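PDB 1XPJ: capsular polysaccharide biosynthesis protein from Vibrio cholerae, which is of unknown function but probably acts as a haloacid dehalogenase-like hydrolase, possibly in capsular polysaccharide biosynthesis. Local coordinates for residues M1-L12 with L39-R49. Sequence-based numbering, arbitrary orientation.
Sequences MKKLIVDLDGTL and LGFEIVISTAR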
loop_
_atom_site.group_PDB
_atom_site.type_symbol
_atom_site.label_atom_id
_atom_site.label_comp_id
_atom_site.label_asym_id
_atom_site.label_seq_id
_atom_site.Cartn_x
_atom_site.Cartn_y
_atom_site.Cartn_z
ATOM N N MET A 1 16.780 8.570 -14.067
ATOM C CA MET A 1 16.314 7.840 -12.859
ATOM C C MET A 1 16.269 6.330 -13.113
ATOM O O MET A 1 15.486 5.842 -13.938
ATOM C CB MET A 1 14.936 8.341 -12.433
ATOM C CG MET A 1 14.513 7.753 -11.081
ATOM S SD MET A 1 13.170 6.569 -11.234
ATOM C CE MET A 1 14.117 5.066 -10.968
ATOM N N LYS A 2 17.114 5.609 -12.385
ATOM C CA LYS A 2 17.281 4.178 -12.574
ATOM C C LYS A 2 17.388 3.502 -11.218
ATOM O O LYS A 2 18.117 3.959 -10.341
ATOM C CB LYS A 2 18.490 3.848 -13.480
ATOM C CG LYS A 2 19.807 4.495 -13.058
ATOM C CD LYS A 2 20.964 4.034 -13.932
ATOM C CE LYS A 2 21.594 5.204 -14.675
ATOM N NZ LYS A 2 22.899 5.605 -14.077
ATOM N N LYS A 3 16.629 2.425 -11.061
ATOM C CA LYS A 3 16.522 1.697 -9.801
ATOM C C LYS A 3 16.754 0.195 -9.998
ATOM O O LYS A 3 16.316 -0.393 -10.993
ATOM C CB LYS A 3 15.121 1.885 -9.176
ATOM C CG LYS A 3 14.844 3.252 -8.558
ATOM C CD LYS A 3 13.630 3.176 -7.623
ATOM C CE LYS A 3 12.491 4.084 -8.063
ATOM N NZ LYS A 3 11.911 4.877 -6.934
ATOM N N LEU A 4 17.433 -0.418 -9.036
ATOM C CA LEU A 4 17.362 -1.849 -8.869
ATOM C C LEU A 4 16.334 -2.112 -7.791
ATOM O O LEU A 4 16.376 -1.507 -6.703
ATOM C CB LEU A 4 18.708 -2.447 -8.464
ATOM C CG LEU A 4 19.895 -2.250 -9.403
ATOM C CD1 LEU A 4 21.118 -3.000 -8.885
ATOM C CD2 LEU A 4 19.538 -2.661 -10.853
ATOM N N ILE A 5 15.397 -3.004 -8.115
ATOM C CA ILE A 5 14.442 -3.513 -7.154
ATOM C C ILE A 5 14.915 -4.915 -6.746
ATOM O O ILE A 5 14.899 -5.862 -7.553
ATOM C CB ILE A 5 13.009 -3.501 -7.754
ATOM C CG1 ILE A 5 12.733 -2.173 -8.473
ATOM C CG2 ILE A 5 11.940 -3.794 -6.682
ATOM C CD1 ILE A 5 12.832 -0.929 -7.589
ATOM N N VAL A 6 15.338 -5.028 -5.488
ATOM C CA VAL A 6 16.061 -6.201 -5.009
ATOM C C VAL A 6 15.306 -6.930 -3.908
ATOM O O VAL A 6 15.001 -6.349 -2.848
ATOM C CB VAL A 6 17.443 -5.809 -4.434
ATOM C CG1 VAL A 6 18.290 -7.055 -4.170
ATOM C CG2 VAL A 6 18.159 -4.809 -5.367
ATOM N N ASP A 7 15.023 -8.203 -4.158
ATOM C CA ASP A 7 14.422 -9.086 -3.168
ATOM C C ASP A 7 15.437 -9.294 -2.026
ATOM O O ASP A 7 16.635 -9.016 -2.191
ATOM C CB ASP A 7 14.076 -10.404 -3.855
ATOM C CG ASP A 7 13.240 -11.333 -2.996
ATOM O OD1 ASP A 7 12.337 -10.877 -2.273
ATOM O OD2 ASP A 7 13.414 -12.573 -3.005
ATOM N N LEU A 8 14.978 -9.769 -0.867
ATOM C CA LEU A 8 15.880 -9.873 0.269
ATOM C C LEU A 8 16.296 -11.320 0.523
ATOM O O LEU A 8 17.471 -11.642 0.355
ATOM C CB LEU A 8 15.247 -9.227 1.507
ATOM C CG LEU A 8 15.878 -9.321 2.897
ATOM C CD1 LEU A 8 17.281 -8.727 2.942
ATOM C CD2 LEU A 8 14.957 -8.589 3.873
ATOM N N ASP A 9 15.339 -12.170 0.917
ATOM C CA ASP A 9 15.601 -13.562 1.258
ATOM C C ASP A 9 15.879 -14.416 0.020
ATOM O O ASP A 9 15.023 -14.558 -0.854
ATOM C CB ASP A 9 14.420 -14.157 2.048
ATOM C CG ASP A 9 14.164 -13.433 3.370
ATOM O OD1 ASP A 9 15.069 -13.383 4.217
ATOM O OD2 ASP A 9 13.085 -12.881 3.657
ATOM N N GLY A 10 17.073 -14.994 -0.046
ATOM C CA GLY A 10 17.464 -15.808 -1.181
ATOM C C GLY A 10 18.233 -15.033 -2.238
ATOM O O GLY A 10 18.877 -15.636 -3.095
ATOM N N THR A 11 18.160 -13.704 -2.179
ATOM C CA THR A 11 18.862 -12.849 -3.134
ATOM C C THR A 11 20.039 -12.206 -2.443
ATOM O O THR A 11 21.168 -12.309 -2.915
ATOM C CB THR A 11 17.914 -11.753 -3.681
ATOM O OG1 THR A 11 16.989 -12.354 -4.583
ATOM C CG2 THR A 11 18.659 -10.743 -4.569
ATOM N N LEU A 12 19.774 -11.537 -1.322
ATOM C CA LEU A 12 20.842 -10.972 -0.510
ATOM C C LEU A 12 21.283 -11.942 0.600
ATOM O O LEU A 12 22.336 -11.745 1.203
ATOM C CB LEU A 12 20.411 -9.625 0.067
ATOM C CG LEU A 12 20.717 -8.348 -0.724
ATOM C CD1 LEU A 12 20.973 -8.608 -2.198
ATOM C CD2 LEU A 12 19.610 -7.314 -0.553
ATOM N N LEU A 39 27.513 3.272 -10.251
ATOM C CA LEU A 39 27.036 3.685 -11.566
ATOM C C LEU A 39 25.837 4.648 -11.518
ATOM O O LEU A 39 25.320 5.051 -12.559
ATOM C CB LEU A 39 26.672 2.457 -12.412
ATOM C CG LEU A 39 27.597 2.059 -13.579
ATOM C CD1 LEU A 39 29.002 2.660 -13.500
ATOM C CD2 LEU A 39 27.673 0.544 -13.695
ATOM N N GLY A 40 25.389 5.005 -10.317
ATOM C CA GLY A 40 24.262 5.907 -10.165
ATOM C C GLY A 40 22.892 5.272 -9.955
ATOM O O GLY A 40 21.903 6.007 -9.883
ATOM N N PHE A 41 22.829 3.937 -9.846
ATOM C CA PHE A 41 21.576 3.213 -9.595
ATOM C C PHE A 41 21.148 3.349 -8.141
ATOM O O PHE A 41 21.960 3.163 -7.236
ATOM C CB PHE A 41 21.746 1.711 -9.840
ATOM C CG PHE A 41 21.750 1.306 -11.280
ATOM C CD1 PHE A 41 20.595 0.793 -11.877
ATOM C CD2 PHE A 41 22.913 1.386 -12.036
ATOM C CE1 PHE A 41 20.596 0.395 -13.225
ATOM C CE2 PHE A 41 22.925 0.989 -13.375
ATOM C CZ PHE A 41 21.768 0.499 -13.970
ATOM N N GLU A 42 19.863 3.614 -7.922
ATOM C CA GLU A 42 19.268 3.598 -6.600
ATOM C C GLU A 42 18.907 2.163 -6.233
ATOM O O GLU A 42 18.455 1.403 -7.099
ATOM C CB GLU A 42 18.010 4.458 -6.584
ATOM C CG GLU A 42 18.244 5.940 -6.880
ATOM C CD GLU A 42 16.944 6.684 -7.188
ATOM O OE1 GLU A 42 15.953 6.482 -6.445
ATOM O OE2 GLU A 42 16.898 7.463 -8.176
ATOM N N ILE A 43 19.097 1.785 -4.964
ATOM C CA ILE A 43 18.840 0.410 -4.545
ATOM C C ILE A 43 17.580 0.325 -3.667
ATOM O O ILE A 43 17.530 0.919 -2.577
ATOM C CB ILE A 43 20.055 -0.164 -3.755
ATOM C CG1 ILE A 43 21.418 0.108 -4.448
ATOM C CG2 ILE A 43 19.797 -1.632 -3.355
ATOM C CD1 ILE A 43 21.729 -0.663 -5.705
ATOM N N VAL A 44 16.586 -0.434 -4.120
ATOM C CA VAL A 44 15.337 -0.599 -3.367
ATOM C C VAL A 44 15.196 -2.055 -2.901
ATOM O O VAL A 44 15.038 -2.962 -3.720
ATOM C CB VAL A 44 14.094 -0.192 -4.219
ATOM C CG1 VAL A 44 12.785 -0.455 -3.458
ATOM C CG2 VAL A 44 14.174 1.282 -4.676
ATOM N N ILE A 45 15.259 -2.278 -1.596
ATOM C CA ILE A 45 15.017 -3.593 -1.053
ATOM C C ILE A 45 13.491 -3.751 -0.930
ATOM O O ILE A 45 12.826 -2.931 -0.301
ATOM C CB ILE A 45 15.718 -3.765 0.335
ATOM C CG1 ILE A 45 17.150 -3.214 0.335
ATOM C CG2 ILE A 45 15.636 -5.219 0.833
ATOM C CD1 ILE A 45 18.144 -3.915 -0.560
ATOM N N SER A 46 12.948 -4.790 -1.555
ATOM C CA SER A 46 11.513 -5.025 -1.610
ATOM C C SER A 46 11.326 -6.451 -1.167
ATOM O O SER A 46 11.937 -7.340 -1.741
ATOM C CB SER A 46 11.050 -4.886 -3.056
ATOM O OG SER A 46 9.688 -4.527 -3.152
ATOM N N THR A 47 10.524 -6.699 -0.145
ATOM C CA THR A 47 10.465 -8.050 0.416
ATOM C C THR A 47 9.082 -8.445 0.897
ATOM O O THR A 47 8.340 -7.614 1.433
ATOM C CB THR A 47 11.489 -8.208 1.572
ATOM O OG1 THR A 47 11.278 -9.462 2.250
ATOM C CG2 THR A 47 11.240 -7.157 2.663
ATOM N N ALA A 48 8.753 -9.726 0.703
ATOM C CA ALA A 48 7.542 -10.354 1.246
ATOM C C ALA A 48 7.730 -10.944 2.659
ATOM O O ALA A 48 6.822 -11.614 3.181
ATOM C CB ALA A 48 7.037 -11.422 0.294
ATOM N N ARG A 49 8.896 -10.713 3.269
ATOM C CA ARG A 49 9.225 -11.313 4.574
ATOM C C ARG A 49 8.147 -11.074 5.620
ATOM O O ARG A 49 7.705 -9.945 5.799
ATOM C CB ARG A 49 10.559 -10.782 5.113
ATOM C CG ARG A 49 10.970 -11.467 6.421
ATOM C CD ARG A 49 12.241 -10.922 7.044
ATOM N NE ARG A 49 13.448 -11.287 6.300
ATOM C CZ ARG A 49 14.672 -10.882 6.620
ATOM N NH1 ARG A 49 14.862 -10.088 7.672
ATOM N NH2 ARG A 49 15.708 -11.261 5.885
HETATM O O HOH W 1 18.575 7.111 -10.242
HETATM O O HOH W 2 10.084 -11.599 -1.086
HETATM O O HOH W 3 12.470 -11.469 0.829
#
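Asp9 and Arg49 form a side-on salt bridge. Arg49 NE donates to the syn lone pair of Asp9 OD2 at 3.1 Å, nearly straight (N-H...O angle 172°). Arg49 NH2 reaches Asp9 OD1 at 2.8 Å. Both oxygens lie close to the guanidinium plane. Leu8 CD2 covers one face of that group, 3.4 Å from Arg49 NH2, and Tyr20 adds a cation-pi contact. Thr47 OG1 accepts from Arg49 N, which makes an ST turn.

Five backbone hydrogen bonds pair strands 3-6 and 42-47 in parallel, from Glu42 N to Lys2 O through Ser46 N to Val6 O. With helix 27-38 the strands make a beta-alpha-beta unit of the Rossmann-like HAD fold. Asp7, Asp9 and Thr11 fit the HAD DxDx(T/V) pattern at the C-terminal end of the first strand, probably marking the active site. Water 3 joins Asp7 OD1, Asp9 and Thr47 OG1; water 2 links Asp7 OD1 to Ala48 N.

On one sheet face Leu4 CD1 lies alongside Ile43 CD1 (4.0 Å), both touching Leu33 of helix 27-38. Leu12 CD2 meets Ile45 CD1 at 3.7 Å. On the other face Val44 CG2 touches Lys3 CD (3.5 Å), and Ile5 CD1 packs on Val44 CB.

Lys2 CD sits over the centre of the Phe41 ring, a CH-pi contact 3.5 Å from the centroid. Chi1 of 52° places Lys2 CG between backbone N and carbonyl carbon, and the chain runs across the ring.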